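PDB 1COT: cytochrome c-550 from Paracoccus denitrificans, which probably acts as an electron-transfer protein, using a heme c that is covalently attached to the polypeptide. Local coordinates for residues 53-57 and 58-62; 80-83 and 84-87. All coordinates share one frame; numbering follows the deposited sequence.

Contact 1: 53-57 and 58-62. With HEC (heme c), chain B.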
loop_
_atom_site.group_PDB
_atom_site.type_symbol
_atom_site.label_atom_id
_atom_site.label_comp_id
_atom_site.label_asym_id
_atom_site.label_seq_id
_atom_site.Cartn_x
_atom_site.Cartn_y
_atom_site.Cartn_z
ATOM N N PHE A 53 7.632 -7.190 8.760
ATOM C CA PHE A 53 7.985 -5.969 8.057
ATOM C C PHE A 53 8.260 -4.877 9.070
ATOM O O PHE A 53 7.478 -4.647 9.989
ATOM C CB PHE A 53 6.965 -5.513 6.998
ATOM C CG PHE A 53 7.596 -4.403 6.196
ATOM C CD1 PHE A 53 8.441 -4.726 5.133
ATOM C CD2 PHE A 53 7.360 -3.073 6.543
ATOM C CE1 PHE A 53 9.040 -3.694 4.412
ATOM C CE2 PHE A 53 7.942 -2.025 5.829
ATOM C CZ PHE A 53 8.790 -2.368 4.773
ATOM N N LYS A 54 9.390 -4.196 8.896
ATOM C CA LYS A 54 9.767 -3.118 9.798
ATOM C C LYS A 54 9.246 -1.807 9.232
ATOM O O LYS A 54 9.905 -1.140 8.434
ATOM C CB LYS A 54 11.278 -3.026 10.011
ATOM C CG LYS A 54 11.786 -3.618 11.318
ATOM C CD LYS A 54 13.198 -4.181 11.201
ATOM C CE LYS A 54 13.310 -5.299 10.176
ATOM N NZ LYS A 54 14.490 -6.150 10.369
ATOM N N TYR A 55 8.057 -1.448 9.658
ATOM C CA TYR A 55 7.437 -0.230 9.199
ATOM C C TYR A 55 8.027 1.017 9.825
ATOM O O TYR A 55 8.646 0.956 10.887
ATOM C CB TYR A 55 5.977 -0.306 9.652
ATOM C CG TYR A 55 5.158 -1.258 8.818
ATOM C CD1 TYR A 55 4.723 -0.868 7.549
ATOM C CD2 TYR A 55 4.809 -2.524 9.293
ATOM C CE1 TYR A 55 3.954 -1.733 6.773
ATOM C CE2 TYR A 55 4.036 -3.404 8.536
ATOM C CZ TYR A 55 3.611 -2.994 7.272
ATOM O OH TYR A 55 2.856 -3.833 6.506
ATOM N N GLY A 56 7.807 2.151 9.179
ATOM C CA GLY A 56 8.299 3.403 9.700
ATOM C C GLY A 56 7.414 3.851 10.862
ATOM O O GLY A 56 6.314 3.345 11.075
ATOM N N GLU A 57 7.919 4.829 11.591
ATOM C CA GLU A 57 7.234 5.364 12.744
ATOM C C GLU A 57 5.879 6.004 12.466
ATOM O O GLU A 57 4.897 5.829 13.200
ATOM C CB GLU A 57 8.203 6.192 13.611
ATOM C CG GLU A 57 9.226 5.342 14.440
ATOM C CD GLU A 57 8.638 4.303 15.379
ATOM O OE1 GLU A 57 7.610 4.728 16.059
ATOM O OE2 GLU A 57 9.096 3.178 15.485
ATOM N N GLY A 58 5.823 6.747 11.380
ATOM C CA GLY A 58 4.586 7.399 11.036
ATOM C C GLY A 58 3.412 6.457 10.794
ATOM O O GLY A 58 2.315 6.663 11.328
ATOM N N ILE A 59 3.616 5.442 9.961
ATOM C CA ILE A 59 2.533 4.528 9.656
ATOM C C ILE A 59 2.143 3.679 10.856
ATOM O O ILE A 59 0.972 3.323 11.028
ATOM C CB ILE A 59 2.827 3.772 8.363
ATOM C CG1 ILE A 59 1.531 3.278 7.721
ATOM C CG2 ILE A 59 3.824 2.644 8.604
ATOM C CD1 ILE A 59 1.747 2.606 6.371
ATOM N N LEU A 60 3.118 3.369 11.706
ATOM C CA LEU A 60 2.829 2.601 12.901
ATOM C C LEU A 60 1.964 3.469 13.788
ATOM O O LEU A 60 1.044 2.992 14.454
ATOM C CB LEU A 60 4.121 2.225 13.622
ATOM C CG LEU A 60 4.848 1.151 12.833
ATOM C CD1 LEU A 60 6.189 0.882 13.504
ATOM C CD2 LEU A 60 3.990 -0.110 12.790
ATOM N N GLU A 61 2.235 4.770 13.792
ATOM C CA GLU A 61 1.426 5.663 14.607
ATOM C C GLU A 61 0.009 5.722 14.053
ATOM O O GLU A 61 -0.959 5.753 14.806
ATOM C CB GLU A 61 2.007 7.083 14.706
ATOM C CG GLU A 61 1.157 8.000 15.603
ATOM C CD GLU A 61 1.894 9.278 15.911
ATOM O OE1 GLU A 61 3.192 9.131 15.837
ATOM O OE2 GLU A 61 1.348 10.328 16.177
ATOM N N VAL A 62 -0.140 5.736 12.729
ATOM C CA VAL A 62 -1.479 5.769 12.182
ATOM C C VAL A 62 -2.238 4.515 12.647
ATOM O O VAL A 62 -3.384 4.625 13.074
ATOM C CB VAL A 62 -1.450 5.773 10.660
ATOM C CG1 VAL A 62 -2.853 5.585 10.100
ATOM C CG2 VAL A 62 -0.819 7.057 10.133
HETATM FE FE HEC B . 5.202 1.351 -1.288
HETATM C CHA HEC B . 4.470 0.835 1.951
HETATM C CHB HEC B . 1.958 1.017 -2.104
HETATM C CHC HEC B . 5.944 1.880 -4.561
HETATM C CHD HEC B . 8.496 1.564 -0.544
HETATM N NA HEC B . 3.537 1.013 -0.298
HETATM C C1A HEC B . 3.450 0.813 1.075
HETATM C C2A HEC B . 2.068 0.579 1.431
HETATM C C3A HEC B . 1.338 0.627 0.303
HETATM C C4A HEC B . 2.253 0.891 -0.763
HETATM C CMA HEC B . -0.155 0.453 0.144
HETATM C CAA HEC B . 1.574 0.334 2.831
HETATM C CBA HEC B . 1.545 -1.180 3.087
HETATM C CGA HEC B . 0.967 -1.639 4.429
HETATM O O1A HEC B . 1.331 -2.754 4.687
HETATM O O2A HEC B . 0.240 -1.006 5.155
HETATM N NB HEC B . 4.195 1.458 -2.975
HETATM C C1B HEC B . 2.859 1.228 -3.088
HETATM C C2B HEC B . 2.504 1.339 -4.470
HETATM C C3B HEC B . 3.621 1.590 -5.134
HETATM C C4B HEC B . 4.663 1.671 -4.204
HETATM C CMB HEC B . 1.057 1.204 -4.981
HETATM C CAB HEC B . 3.724 1.897 -6.574
HETATM C CBB HEC B . 2.944 3.014 -7.206
HETATM N NC HEC B . 6.819 1.676 -2.332
HETATM C C1C HEC B . 6.965 1.860 -3.681
HETATM C C2C HEC B . 8.361 2.026 -4.027
HETATM C C3C HEC B . 9.073 1.920 -2.884
HETATM C C4C HEC B . 8.118 1.689 -1.845
HETATM C CMC HEC B . 8.890 2.276 -5.435
HETATM C CAC HEC B . 10.560 1.996 -2.663
HETATM C CBC HEC B . 11.569 2.824 -3.394
HETATM N ND HEC B . 6.275 1.261 0.381
HETATM C C1D HEC B . 7.640 1.358 0.473
HETATM C C2D HEC B . 8.029 1.210 1.863
HETATM C C3D HEC B . 6.882 0.989 2.533
HETATM C C4D HEC B . 5.795 1.038 1.623
HETATM C CMD HEC B . 9.436 1.293 2.409
HETATM C CAD HEC B . 6.736 0.879 4.002
HETATM C CBD HEC B . 6.385 2.343 4.408
HETATM C CGD HEC B . 6.570 2.732 5.827
HETATM O O1D HEC B . 6.860 1.966 6.715
HETATM O O2D HEC B . 6.376 3.953 6.061
#
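Y55 and G56, consecutive residues that both touch I59 and L60, each hold a different heme propionate: Y55 OH donates to HEC O1A over 2.6 Å, and G56 N to HEC O1D over the same length. The setting is the start of helix 57-65 in this cytochrome c fold, with G56 as N-cap. Its carbonyl stays in the helical pattern, since L60 N reaches G56 O at 3.3 Å. A CB at G56 would be crowded by HEC O2D, so the glycine lets backbone and carboxylate come close. With CG anti to the carbonyl carbon, chi1 -75° sets the Y55 ring so that its OH meets the propionate oxygen O1A. One face receives the edge of the F53 ring, whose CD2 sits 3.4 Å above the Y55 ring centre. At its base Y55 CB packs on L60 CG at 3.7 Å, while CD1 meets I59 CG2. The hydroxyl also accepts from E50 N; with a phenylalanine at Y55, O1A would probably lose the hydroxyl donor and E50 N its acceptor. One residue beyond the L60 bond, E61 N donates to E57 O at 2.9 Å. The methyl I59 CG2 lies 3.6 Å from each of two oxygens, G56 O and HEC O1D.

Contact 2: 80-83 and 84-87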
loop_
_atom_site.group_PDB
_atom_site.type_symbol
_atom_site.label_atom_id
_atom_site.label_comp_id
_atom_site.label_asym_id
_atom_site.label_seq_id
_atom_site.Cartn_x
_atom_site.Cartn_y
_atom_site.Cartn_z
ATOM N N VAL A 80 -1.042 6.558 -1.924
ATOM C CA VAL A 80 -0.028 6.430 -2.980
ATOM C C VAL A 80 0.194 7.725 -3.716
ATOM O O VAL A 80 1.209 7.886 -4.398
ATOM C CB VAL A 80 -0.177 5.279 -3.965
ATOM C CG1 VAL A 80 -0.397 3.962 -3.240
ATOM C CG2 VAL A 80 -1.329 5.521 -4.944
ATOM N N THR A 81 -0.760 8.635 -3.591
ATOM C CA THR A 81 -0.609 9.909 -4.251
ATOM C C THR A 81 0.622 10.585 -3.649
ATOM O O THR A 81 1.442 11.165 -4.354
ATOM C CB THR A 81 -1.853 10.792 -4.069
ATOM O OG1 THR A 81 -2.963 10.143 -4.653
ATOM C CG2 THR A 81 -1.617 12.130 -4.758
ATOM N N ASP A 82 0.752 10.483 -2.333
ATOM C CA ASP A 82 1.867 11.051 -1.600
ATOM C C ASP A 82 1.695 10.660 -0.152
ATOM O O ASP A 82 0.875 11.219 0.572
ATOM C CB ASP A 82 1.985 12.582 -1.702
ATOM C CG ASP A 82 3.260 13.133 -1.126
ATOM O OD1 ASP A 82 3.967 12.297 -0.403
ATOM O OD2 ASP A 82 3.605 14.278 -1.315
ATOM N N PRO A 83 2.463 9.673 0.251
ATOM C CA PRO A 83 2.374 9.178 1.608
ATOM C C PRO A 83 2.542 10.202 2.710
ATOM O O PRO A 83 1.863 10.149 3.744
ATOM C CB PRO A 83 3.469 8.111 1.708
ATOM C CG PRO A 83 3.720 7.653 0.282
ATOM C CD PRO A 83 3.381 8.848 -0.578
ATOM N N LYS A 84 3.451 11.143 2.488
ATOM C CA LYS A 84 3.758 12.184 3.444
ATOM C C LYS A 84 2.577 12.921 4.037
ATOM O O LYS A 84 2.308 12.856 5.240
ATOM C CB LYS A 84 4.919 13.071 3.027
ATOM C CG LYS A 84 5.298 14.110 4.076
ATOM C CD LYS A 84 5.739 13.588 5.445
ATOM C CE LYS A 84 5.959 14.677 6.488
ATOM N NZ LYS A 84 7.331 14.747 7.006
ATOM N N PRO A 85 1.849 13.643 3.207
ATOM C CA PRO A 85 0.706 14.395 3.691
ATOM C C PRO A 85 -0.363 13.518 4.315
ATOM O O PRO A 85 -1.069 13.907 5.247
ATOM C CB PRO A 85 0.150 15.120 2.467
ATOM C CG PRO A 85 1.027 14.765 1.271
ATOM C CD PRO A 85 2.178 13.912 1.787
ATOM N N TRP A 86 -0.492 12.311 3.784
ATOM C CA TRP A 86 -1.471 11.391 4.296
ATOM C C TRP A 86 -1.129 11.058 5.743
ATOM O O TRP A 86 -1.993 11.071 6.628
ATOM C CB TRP A 86 -1.502 10.120 3.458
ATOM C CG TRP A 86 -2.686 9.266 3.772
ATOM C CD1 TRP A 86 -3.947 9.447 3.306
ATOM C CD2 TRP A 86 -2.738 8.097 4.609
ATOM N NE1 TRP A 86 -4.769 8.473 3.792
ATOM C CE2 TRP A 86 -4.061 7.618 4.595
ATOM C CE3 TRP A 86 -1.784 7.411 5.357
ATOM C CZ2 TRP A 86 -4.455 6.488 5.314
ATOM C CZ3 TRP A 86 -2.171 6.294 6.064
ATOM C CH2 TRP A 86 -3.492 5.830 6.045
ATOM N N LEU A 87 0.148 10.754 5.968
ATOM C CA LEU A 87 0.628 10.430 7.299
ATOM C C LEU A 87 0.455 11.637 8.231
ATOM O O LEU A 87 0.041 11.472 9.377
ATOM C CB LEU A 87 2.099 9.964 7.265
ATOM C CG LEU A 87 2.288 8.591 6.629
ATOM C CD1 LEU A 87 3.785 8.329 6.490
ATOM C CD2 LEU A 87 1.653 7.533 7.522
#
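Above one face of the D82 carboxylate lie both P85 and the backbone N-H of K84. P85 CD stands almost directly over D82 CG at 3.2 Å, a tight approach in which the two side chains cross at about a right angle. K84 N comes to the same side, 47° out of the carboxylate plane, and donates to D82 OD1 at 3.2 Å; the N-H...O angle of 139° makes this a bent bond. The other flat group, the W86 indole, makes its ring contacts outside residues 80-83, packing with W71 and meeting Y79 edge-to-face. D82 is the N-cap of helix 83-91, and its bond to K84 N is a side-chain cap. CG anti to the backbone N (chi1 -171°) carries the carboxylate forward to that first turn. Of the first three helix residues, P83 and P85 have no N-H to satisfy, which leaves K84 N for the cap. P83 O has L87 CG at 3.3 Å and W86 CB at 3.4 Å. The helical pattern is then joined by L87 N, which bonds to this same P83 O at 2.9 Å, nearly in line with the carbonyl.

The centres of contacts 1 and 2 are 13 Å apart, and the two meet through the sides of helices 57-65 and 83-91. L87 CD2 makes most of the junction: it lies 3.6 Å from V62 CG2 and 3.8 Å from I59 N, while W86 CH2 packs on V62 CG1 at 4.1 Å. Their relations to the heme differ. Contact 1 addresses the propionates, and its I59 side chain is about 7 Å from that of M100, an axial ligand of the iron. Contact 2 approaches that ligand more closely, P83 and M100 having side chains about 4 Å apart; V80 touches the heme, and the L87 side chain stays about 5 Å from it.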